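Local structure of dehydroquinate synthase (Thermus thermophilus, 1UJN) at the interface of chains A and B. The protein catalyses the conversion of 3-deoxy-D-arabino-heptulosonate 7-phosphate to 3-dehydroquinate with release of phosphate, the second step of chorismate biosynthesis. Sequence-based numbering; all coordinates share one arbitrary frame. Chains: chain A/B, dehydroquinate synthase.

The interface of chains A and B. Residues chain A 67, 70, 74, 102, 105-106, 108-109, 143; chain B 67, 70, 102, 106, 142-144.
Two backbone hydrogen bonds join the end of helix 94-106 and the following loop of chain A to residues 142-144 of chain B. The amide N of B:Gly144 donates to the carbonyl O of A:Thr106 at 2.8 Å, nearly straight (164° at the hydrogen) and in the carbonyl plane. A:Leu108 N reaches B:Leu142 O, also at 2.8 Å, but from 45° above the carbonyl plane, so this donor misses the lone pairs.

Within each subunit a second hydrogen-bond set fixes the side chains. A:Thr106 OG1 lies in the crowded position between backbone N and carbonyl carbon (chi1 59°), from which it donates to A:Phe102 O at 2.9 Å, on a lone pair, one helical turn back. The same hydroxyl meets A:Tyr70 OH at 2.7 Å at the edge of the phenol ring, holding the phenol tip in place. A:Phe102 CE2 and A:Leu74 CD1 pack against opposite faces of that ring near its rim.

Apolar packing closes the two-fold-related surfaces. A:Tyr70 OH, the phenol hydroxyl, points tip to tip at B:Val143, 3.5 Å from its CG1, and towards B:Phe102 CZ. A:Tyr70 and B:Tyr70 cross at about a right angle, CE2 of each 4.1 Å from CE2 of the other. With its hydroxyl turned inward, A:Thr106 presents CG2 in plane to the edge of the B:Phe102 ring, 3.8 Å from CE1. The A:Leu74 side chain crosses B:Val143 at about a right angle, touching CG2 with CD1. An alanine at A:Thr106 would remove OG1 and CG2, and so would probably loosen the tyrosine hydroxyl and thin the packing against B:Phe102.

Repeated with the chains exchanged, this helix-and-loop contact forms part of the symmetric interface of the dimer, the state important for the enzyme's function.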
# COMPACT_ATOMS: atom_id res chain seq x y z
N LEU A 67 12.67 -5.03 5.82
CA LEU A 67 11.51 -5.90 5.98
C LEU A 67 11.40 -6.38 7.42
O LEU A 67 10.31 -6.56 7.94
CB LEU A 67 11.62 -7.10 5.04
CG LEU A 67 11.34 -6.85 3.55
CD1 LEU A 67 11.86 -8.02 2.72
CD2 LEU A 67 9.85 -6.65 3.35
N TYR A 70 10.04 -3.56 9.59
CA TYR A 70 8.67 -3.35 9.12
C TYR A 70 7.75 -4.38 9.79
O TYR A 70 6.71 -4.04 10.35
CB TYR A 70 8.65 -3.50 7.59
CG TYR A 70 7.28 -3.54 6.93
CD1 TYR A 70 6.44 -2.42 6.94
CD2 TYR A 70 6.86 -4.68 6.26
CE1 TYR A 70 5.20 -2.46 6.29
CE2 TYR A 70 5.61 -4.72 5.60
CZ TYR A 70 4.79 -3.61 5.62
OH TYR A 70 3.58 -3.66 4.97
N LEU A 74 4.75 -3.72 12.67
CA LEU A 74 3.38 -4.18 12.42
C LEU A 74 2.88 -5.12 13.52
O LEU A 74 1.76 -4.98 14.00
CB LEU A 74 3.30 -4.86 11.05
CG LEU A 74 3.46 -3.93 9.84
CD1 LEU A 74 3.75 -4.76 8.60
CD2 LEU A 74 2.19 -3.10 9.65
N PHE A 102 5.03 3.91 5.78
CA PHE A 102 4.70 2.68 5.07
C PHE A 102 3.93 1.72 5.98
O PHE A 102 3.01 1.02 5.54
CB PHE A 102 5.99 2.02 4.54
CG PHE A 102 5.74 0.79 3.72
CD1 PHE A 102 4.81 0.79 2.69
CD2 PHE A 102 6.45 -0.38 3.98
CE1 PHE A 102 4.58 -0.35 1.92
CE2 PHE A 102 6.24 -1.54 3.22
CZ PHE A 102 5.30 -1.52 2.18
N ALA A 105 0.54 3.05 6.05
CA ALA A 105 -0.13 2.81 4.78
C ALA A 105 -0.65 1.39 4.63
O ALA A 105 -1.61 1.16 3.89
CB ALA A 105 0.82 3.12 3.62
N THR A 106 -0.05 0.44 5.35
CA THR A 106 -0.44 -0.95 5.19
C THR A 106 -1.05 -1.67 6.38
O THR A 106 -1.66 -2.72 6.21
CB THR A 106 0.76 -1.76 4.68
OG1 THR A 106 1.85 -1.64 5.61
CG2 THR A 106 1.21 -1.23 3.30
N LEU A 108 -3.64 -2.84 8.62
CA LEU A 108 -5.09 -2.93 8.43
C LEU A 108 -5.51 -2.24 7.13
O LEU A 108 -6.63 -1.75 6.99
CB LEU A 108 -5.83 -2.30 9.62
CG LEU A 108 -5.52 -2.94 10.98
CD1 LEU A 108 -6.28 -2.21 12.08
CD2 LEU A 108 -5.90 -4.42 10.95
N ARG A 109 -4.59 -2.25 6.17
CA ARG A 109 -4.77 -1.65 4.85
C ARG A 109 -4.78 -0.13 4.88
O ARG A 109 -5.25 0.52 3.94
CB ARG A 109 -6.04 -2.18 4.15
CG ARG A 109 -6.08 -3.71 4.03
CD ARG A 109 -7.05 -4.17 2.94
NE ARG A 109 -7.15 -5.62 2.89
CZ ARG A 109 -8.02 -6.35 3.59
NH1 ARG A 109 -8.88 -5.75 4.41
NH2 ARG A 109 -8.03 -7.67 3.46
N VAL A 143 10.30 -0.94 -2.24
CA VAL A 143 8.99 -1.35 -1.72
C VAL A 143 8.43 -0.17 -0.94
O VAL A 143 9.13 0.44 -0.14
CB VAL A 143 9.11 -2.56 -0.77
CG1 VAL A 143 7.71 -3.02 -0.34
CG2 VAL A 143 9.85 -3.70 -1.48
N LEU B 67 5.09 -12.83 5.91
CA LEU B 67 6.03 -11.75 5.65
C LEU B 67 7.22 -12.34 4.89
O LEU B 67 7.82 -11.67 4.05
CB LEU B 67 6.49 -11.13 6.98
CG LEU B 67 5.50 -10.15 7.61
CD1 LEU B 67 5.84 -9.94 9.09
CD2 LEU B 67 5.55 -8.82 6.86
N TYR B 70 6.18 -12.82 1.22
CA TYR B 70 6.04 -11.46 0.70
C TYR B 70 7.43 -10.91 0.38
O TYR B 70 7.68 -10.42 -0.71
CB TYR B 70 5.32 -10.61 1.75
CG TYR B 70 5.28 -9.12 1.47
CD1 TYR B 70 4.53 -8.60 0.42
CD2 TYR B 70 5.97 -8.23 2.30
CE1 TYR B 70 4.46 -7.22 0.19
CE2 TYR B 70 5.91 -6.85 2.08
CZ TYR B 70 5.16 -6.35 1.03
OH TYR B 70 5.09 -5.00 0.84
N PHE B 102 -1.08 -7.66 -3.02
CA PHE B 102 -0.39 -6.82 -2.05
C PHE B 102 1.04 -6.56 -2.51
O PHE B 102 1.59 -5.47 -2.28
CB PHE B 102 -0.41 -7.46 -0.66
CG PHE B 102 0.25 -6.62 0.41
CD1 PHE B 102 -0.15 -5.30 0.61
CD2 PHE B 102 1.26 -7.14 1.20
CE1 PHE B 102 0.45 -4.51 1.59
CE2 PHE B 102 1.87 -6.37 2.18
CZ PHE B 102 1.46 -5.04 2.38
N THR B 106 2.63 -2.75 -3.53
CA THR B 106 3.77 -2.14 -2.88
C THR B 106 5.11 -2.20 -3.60
O THR B 106 6.02 -1.45 -3.27
CB THR B 106 3.94 -2.73 -1.47
OG1 THR B 106 4.09 -4.16 -1.57
CG2 THR B 106 2.72 -2.41 -0.61
N LEU B 142 -3.96 -8.76 8.65
CA LEU B 142 -3.76 -7.56 9.45
C LEU B 142 -2.87 -6.54 8.73
O LEU B 142 -2.66 -5.44 9.23
CB LEU B 142 -3.15 -7.91 10.80
CG LEU B 142 -4.02 -8.79 11.71
CD1 LEU B 142 -3.26 -9.07 13.01
CD2 LEU B 142 -5.33 -8.09 11.99
N VAL B 143 -2.36 -6.92 7.57
CA VAL B 143 -1.50 -6.05 6.77
C VAL B 143 -1.96 -6.13 5.33
O VAL B 143 -2.25 -7.22 4.84
CB VAL B 143 -0.02 -6.51 6.84
CG1 VAL B 143 0.86 -5.56 6.02
CG2 VAL B 143 0.45 -6.56 8.28
N GLY B 144 -2.05 -5.00 4.63
CA GLY B 144 -2.49 -5.09 3.25
C GLY B 144 -2.72 -3.76 2.57
O GLY B 144 -2.19 -2.75 3.00